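Local coordinates for protein 378aa long hypothetical citrate synthase (Sulfolobus tokodaii, PDB 1VGM) that belongs to the citrate synthase family and folds into a largely helical chain that pairs with a second copy of itself, at residues 110-115 with 346-351; 118-123 with 201-206. All blocks are in the same frame, centred on the assembly; numbering follows the deposited sequence.

How the contacts relate
Contacts 1 and 2 sit side by side on the same side of the chain's centre, their centres about 8 Å apart. Along the chain contact 2 is nested inside the loop that contact 1 closes: 110-115 and 118-123 follow each other closely, then come 201-206 and, far later, 346-351. The loop between helices 93-108 and 117-139 reaches helix 331-353, while helix 117-139 itself meets the start of helix 203-214. The W112 indole of contact 1 bridges the two contacts. Segments from three separate regions of the helical chain are thus brought into one continuous patch, whose 201-206 side also meets the second subunit.

Contact 1. Residues 110-115 with 346-351; sequences PKWNRA and HIIEYV
With CG anti to its own carbonyl carbon (chi1 -68°), the W112 indole swings out of the loop onto helix 331-353, where V351 holds CG1 anti to the backbone N (chi1 174°) and offers both methyls. This is loop-to-helix packing in a helical fold: the loop between helices 93-108 and 117-139 lays a tryptophan on the C-terminal part of helix 331-353. V351 CG2 lies over one face of the six-membered ring, 3.6 Å from its centroid and 16° off the normal, a CH-pi contact; its nearest ring atom is W112 CH2 at 3.5 Å. The second branch covers the inner part of the indole, V351 CG1 standing 3.8 Å from W112 CE3. One turn earlier, I347 brings CG1 in near the ring plane, 4.0 Å from W112 CH2. I348 stands at the ring edge, its CA 4.2 Å from W112 CZ3. On the loop side, N113 OD1 accepts from A115 N at 2.8 Å, an Asx turn that shapes the chain just beyond the tryptophan. The polar corner of the indole is served from elsewhere: NE1 donates to S201 O, while M203 of helix 203-214 also packs on the ring. No hydrogen bond crosses between 110-115 and 346-351, so the helix grips the loop by dispersion and CH-pi contact alone, and the NE1 bond to S201 O would hold the indole at its polar corner while V351 covers its face.

Contact 2. Residues 118-123 with 201-206; sequences KELAVQ and SDMYSC
The backbones of helix 117-139 and the first turn of helix 203-214 come closest at A121 and M203, whose CA atoms lie 8.1 Å apart, with L120 and M203 both pointing CB at the facing segment. This is helix-helix packing within the largely helical fold of the citrate synthase family, made where helix 203-214 starts. L120 and M203 reach toward each other tip to tip. L120 CG stands anti to the backbone N (chi1 171°), which sends the branch toward M203, where L120 CD2 comes within 3.8 Å of M203 SD. The thioether chain bends at its end (chi3 -110°), leaving M203 CE 4.1 Å from L120 CD2, while the sulfur, M203 SD, lies 4.2 Å from the backbone nitrogen A121 N. The other leucine branch, L120 CD1, meets the Y204 ring obliquely, 4.4 Å from Y204 CE1. P110 packs on both L120 and Y204, adding the preceding loop to this apolar cluster. D202 occupies the N-cap of helix 203-214: its OD2 accepts from S205 N at 3.0 Å, reached from above the carboxylate plane. The same carboxylate forms a salt bridge through OD1 with K215 of the second subunit, so the residue that caps this helix also joins the two chains. Between the two segments the polar link is indirect: one water, near the plane of the Y204 ring and at its edge, donates to Q123 OE1 at 3.1 Å and is hydrogen-bonded to Y204 OH at 2.9 Å.

Contact 1. Residues 110-115 with 346-351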
loop_
_atom_site.group_PDB
_atom_site.type_symbol
_atom_site.label_atom_id
_atom_site.label_comp_id
_atom_site.label_asym_id
_atom_site.label_seq_id
_atom_site.Cartn_x
_atom_site.Cartn_y
_atom_site.Cartn_z
ATOM N N PRO A 110 4.621 14.240 6.019
ATOM C CA PRO A 110 3.673 15.187 6.618
ATOM C C PRO A 110 2.868 14.580 7.764
ATOM O O PRO A 110 2.465 13.418 7.707
ATOM C CB PRO A 110 2.785 15.584 5.447
ATOM C CG PRO A 110 2.759 14.346 4.590
ATOM C CD PRO A 110 4.162 13.760 4.704
ATOM N N LYS A 111 2.635 15.383 8.799
ATOM C CA LYS A 111 1.722 15.014 9.872
ATOM C C LYS A 111 0.283 15.285 9.463
ATOM O O LYS A 111 0.005 16.248 8.742
ATOM C CB LYS A 111 2.037 15.815 11.137
ATOM C CG LYS A 111 3.365 15.471 11.789
ATOM C CD LYS A 111 3.567 16.327 13.031
ATOM C CE LYS A 111 4.985 16.237 13.566
ATOM N NZ LYS A 111 5.127 17.078 14.790
ATOM N N TRP A 112 -0.629 14.443 9.932
ATOM C CA TRP A 112 -2.048 14.749 9.839
ATOM C C TRP A 112 -2.420 15.899 10.774
ATOM O O TRP A 112 -2.002 15.942 11.936
ATOM C CB TRP A 112 -2.879 13.518 10.194
ATOM C CG TRP A 112 -2.787 12.402 9.185
ATOM C CD1 TRP A 112 -1.898 11.366 9.187
ATOM C CD2 TRP A 112 -3.651 12.193 8.057
ATOM N NE1 TRP A 112 -2.160 10.516 8.128
ATOM C CE2 TRP A 112 -3.232 11.001 7.422
ATOM C CE3 TRP A 112 -4.759 12.883 7.541
ATOM C CZ2 TRP A 112 -3.887 10.480 6.297
ATOM C CZ3 TRP A 112 -5.410 12.364 6.417
ATOM C CH2 TRP A 112 -4.970 11.172 5.812
ATOM N N ASN A 113 -3.224 16.824 10.261
ATOM C CA ASN A 113 -3.585 18.037 10.993
ATOM C C ASN A 113 -4.782 18.647 10.279
ATOM O O ASN A 113 -4.682 19.041 9.119
ATOM C CB ASN A 113 -2.412 19.028 10.978
ATOM C CG ASN A 113 -2.686 20.265 11.797
ATOM O OD1 ASN A 113 -3.778 20.836 11.734
ATOM N ND2 ASN A 113 -1.695 20.694 12.573
ATOM N N ARG A 114 -5.920 18.715 10.951
ATOM C CA ARG A 114 -7.133 19.116 10.260
ATOM C C ARG A 114 -7.079 20.580 9.817
ATOM O O ARG A 114 -7.878 21.015 8.986
ATOM C CB ARG A 114 -8.355 18.869 11.145
ATOM C CG ARG A 114 -8.327 19.576 12.481
ATOM C CD ARG A 114 -9.479 19.101 13.361
ATOM N NE ARG A 114 -10.781 19.436 12.794
ATOM C CZ ARG A 114 -11.211 20.678 12.583
ATOM N NH1 ARG A 114 -12.424 20.884 12.084
ATOM N NH2 ARG A 114 -10.432 21.715 12.867
ATOM N N ALA A 115 -6.123 21.336 10.348
ATOM C CA ALA A 115 -5.916 22.704 9.879
ATOM C C ALA A 115 -5.136 22.763 8.566
ATOM O O ALA A 115 -5.171 23.778 7.879
ATOM C CB ALA A 115 -5.195 23.532 10.948
ATOM N N HIS A 346 -11.093 10.755 0.215
ATOM C CA HIS A 346 -11.596 9.638 1.009
ATOM C C HIS A 346 -10.822 9.411 2.307
ATOM O O HIS A 346 -11.421 9.103 3.336
ATOM C CB HIS A 346 -11.580 8.339 0.190
ATOM C CG HIS A 346 -12.796 8.144 -0.659
ATOM N ND1 HIS A 346 -14.009 7.737 -0.144
ATOM C CD2 HIS A 346 -12.994 8.322 -1.987
ATOM C CE1 HIS A 346 -14.900 7.679 -1.116
ATOM N NE2 HIS A 346 -14.309 8.029 -2.246
ATOM N N ILE A 347 -9.499 9.537 2.269
ATOM C CA ILE A 347 -8.725 9.283 3.478
ATOM C C ILE A 347 -8.831 10.445 4.467
ATOM O O ILE A 347 -8.715 10.248 5.677
ATOM C CB ILE A 347 -7.216 8.998 3.171
ATOM C CG1 ILE A 347 -6.602 10.142 2.362
ATOM C CG2 ILE A 347 -7.081 7.680 2.416
ATOM C CD1 ILE A 347 -5.119 9.954 2.053
ATOM N N ILE A 348 -9.061 11.651 3.956
ATOM C CA ILE A 348 -9.284 12.803 4.822
ATOM C C ILE A 348 -10.628 12.659 5.532
ATOM O O ILE A 348 -10.729 12.901 6.737
ATOM C CB ILE A 348 -9.261 14.134 4.015
ATOM C CG1 ILE A 348 -7.841 14.416 3.528
ATOM C CG2 ILE A 348 -9.718 15.294 4.889
ATOM C CD1 ILE A 348 -7.715 15.676 2.701
ATOM N N GLU A 349 -11.658 12.258 4.791
ATOM C CA GLU A 349 -12.943 11.921 5.402
ATOM C C GLU A 349 -12.743 10.880 6.486
ATOM O O GLU A 349 -13.215 11.044 7.614
ATOM C CB GLU A 349 -13.914 11.369 4.355
ATOM C CG GLU A 349 -14.828 12.405 3.740
ATOM C CD GLU A 349 -15.868 11.797 2.818
ATOM O OE1 GLU A 349 -16.896 12.465 2.574
ATOM O OE2 GLU A 349 -15.661 10.661 2.333
ATOM N N TYR A 350 -12.047 9.802 6.139
ATOM C CA TYR A 350 -11.844 8.704 7.076
ATOM C C TYR A 350 -11.125 9.175 8.335
ATOM O O TYR A 350 -11.585 8.926 9.450
ATOM C CB TYR A 350 -11.036 7.574 6.437
ATOM C CG TYR A 350 -11.101 6.292 7.241
ATOM C CD1 TYR A 350 -12.243 5.493 7.217
ATOM C CD2 TYR A 350 -10.032 5.883 8.040
ATOM C CE1 TYR A 350 -12.325 4.314 7.963
ATOM C CE2 TYR A 350 -10.103 4.703 8.796
ATOM C CZ TYR A 350 -11.256 3.926 8.749
ATOM O OH TYR A 350 -11.358 2.770 9.493
ATOM N N VAL A 351 -9.991 9.847 8.155
ATOM C CA VAL A 351 -9.166 10.212 9.297
ATOM C C VAL A 351 -9.865 11.277 10.138
ATOM O O VAL A 351 -9.918 11.165 11.359
ATOM C CB VAL A 351 -7.772 10.729 8.861
ATOM C CG1 VAL A 351 -7.004 11.243 10.070
ATOM C CG2 VAL A 351 -6.998 9.615 8.203
#

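Contact 2. Residues 118-123 with 201-206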
loop_
_atom_site.group_PDB
_atom_site.type_symbol
_atom_site.label_atom_id
_atom_site.label_comp_id
_atom_site.label_asym_id
_atom_site.label_seq_id
_atom_site.Cartn_x
_atom_site.Cartn_y
_atom_site.Cartn_z
ATOM N N LYS A 118 -6.181 19.691 3.985
ATOM C CA LYS A 118 -6.769 19.985 2.679
ATOM C C LYS A 118 -5.759 20.691 1.787
ATOM O O LYS A 118 -5.661 20.409 0.592
ATOM C CB LYS A 118 -8.011 20.877 2.829
ATOM C CG LYS A 118 -9.260 20.140 3.285
ATOM C CD LYS A 118 -10.440 21.084 3.462
ATOM C CE LYS A 118 -10.499 21.638 4.876
ATOM N NZ LYS A 118 -11.053 20.643 5.836
ATOM N N GLU A 119 -5.015 21.622 2.370
ATOM C CA GLU A 119 -3.979 22.312 1.630
ATOM C C GLU A 119 -2.862 21.334 1.240
ATOM O O GLU A 119 -2.300 21.430 0.147
ATOM C CB GLU A 119 -3.425 23.465 2.471
ATOM C CG GLU A 119 -4.436 24.586 2.732
ATOM C CD GLU A 119 -5.590 24.168 3.650
ATOM O OE1 GLU A 119 -5.352 23.369 4.592
ATOM O OE2 GLU A 119 -6.733 24.646 3.427
ATOM N N LEU A 120 -2.555 20.388 2.124
ATOM C CA LEU A 120 -1.569 19.351 1.816
ATOM C C LEU A 120 -2.035 18.457 0.668
ATOM O O LEU A 120 -1.239 18.085 -0.183
ATOM C CB LEU A 120 -1.280 18.485 3.056
ATOM C CG LEU A 120 -0.433 17.227 2.810
ATOM C CD1 LEU A 120 0.956 17.640 2.345
ATOM C CD2 LEU A 120 -0.339 16.388 4.077
ATOM N N ALA A 121 -3.324 18.122 0.645
ATOM C CA ALA A 121 -3.918 17.407 -0.487
ATOM C C ALA A 121 -3.689 18.099 -1.834
ATOM O O ALA A 121 -3.362 17.448 -2.825
ATOM C CB ALA A 121 -5.420 17.214 -0.251
ATOM N N VAL A 122 -3.868 19.416 -1.870
ATOM C CA VAL A 122 -3.659 20.173 -3.099
ATOM C C VAL A 122 -2.198 20.110 -3.535
ATOM O O VAL A 122 -1.905 19.893 -4.710
ATOM C CB VAL A 122 -4.071 21.660 -2.937
ATOM C CG1 VAL A 122 -3.959 22.379 -4.279
ATOM C CG2 VAL A 122 -5.502 21.750 -2.422
ATOM N N GLN A 123 -1.285 20.292 -2.582
ATOM C CA GLN A 123 0.146 20.161 -2.859
ATOM C C GLN A 123 0.459 18.801 -3.460
ATOM O O GLN A 123 1.224 18.700 -4.421
ATOM C CB GLN A 123 0.966 20.348 -1.577
ATOM C CG GLN A 123 0.849 21.734 -0.966
ATOM C CD GLN A 123 1.633 21.877 0.331
ATOM O OE1 GLN A 123 1.967 20.885 0.990
ATOM N NE2 GLN A 123 1.920 23.118 0.711
ATOM N N SER A 201 -0.829 6.460 8.792
ATOM C CA SER A 201 0.329 6.570 7.911
ATOM C C SER A 201 0.240 7.852 7.093
ATOM O O SER A 201 -0.842 8.263 6.712
ATOM C CB SER A 201 0.398 5.373 6.958
ATOM O OG SER A 201 1.505 5.498 6.079
ATOM N N ASP A 202 1.378 8.479 6.821
ATOM C CA ASP A 202 1.377 9.822 6.246
ATOM C C ASP A 202 0.671 9.804 4.893
ATOM O O ASP A 202 0.588 8.759 4.242
ATOM C CB ASP A 202 2.815 10.331 6.082
ATOM C CG ASP A 202 3.559 9.632 4.957
ATOM O OD1 ASP A 202 4.211 8.588 5.211
ATOM O OD2 ASP A 202 3.493 10.134 3.816
ATOM N N MET A 203 0.157 10.956 4.476
ATOM C CA MET A 203 -0.715 11.021 3.307
ATOM C C MET A 203 -0.031 10.435 2.061
ATOM O O MET A 203 -0.663 9.741 1.253
ATOM C CB MET A 203 -1.132 12.477 3.048
ATOM C CG MET A 203 -2.627 12.663 2.860
ATOM S SD MET A 203 -3.179 14.360 2.575
ATOM C CE MET A 203 -4.035 14.688 4.121
ATOM N N TYR A 204 1.261 10.712 1.902
ATOM C CA TYR A 204 1.985 10.239 0.725
ATOM C C TYR A 204 2.072 8.715 0.699
ATOM O O TYR A 204 1.928 8.097 -0.352
ATOM C CB TYR A 204 3.398 10.825 0.690
ATOM C CG TYR A 204 3.445 12.264 0.251
ATOM C CD1 TYR A 204 3.630 13.286 1.179
ATOM C CD2 TYR A 204 3.305 12.608 -1.094
ATOM C CE1 TYR A 204 3.674 14.620 0.782
ATOM C CE2 TYR A 204 3.348 13.943 -1.502
ATOM C CZ TYR A 204 3.533 14.940 -0.559
ATOM O OH TYR A 204 3.578 16.255 -0.955
ATOM N N SER A 205 2.315 8.115 1.859
ATOM C CA SER A 205 2.339 6.662 1.965
ATOM C C SER A 205 0.948 6.043 1.778
ATOM O O SER A 205 0.837 4.900 1.347
ATOM C CB SER A 205 2.918 6.245 3.318
ATOM O OG SER A 205 4.244 6.729 3.473
ATOM N N CYS A 206 -0.110 6.787 2.090
ATOM C CA CYS A 206 -1.461 6.302 1.809
ATOM C C CYS A 206 -1.697 6.224 0.310
ATOM O O CYS A 206 -2.384 5.326 -0.176
ATOM C CB CYS A 206 -2.515 7.215 2.435
ATOM S SG CYS A 206 -2.495 7.212 4.231
HETATM O O HOH W 1 3.911 18.459 0.825
#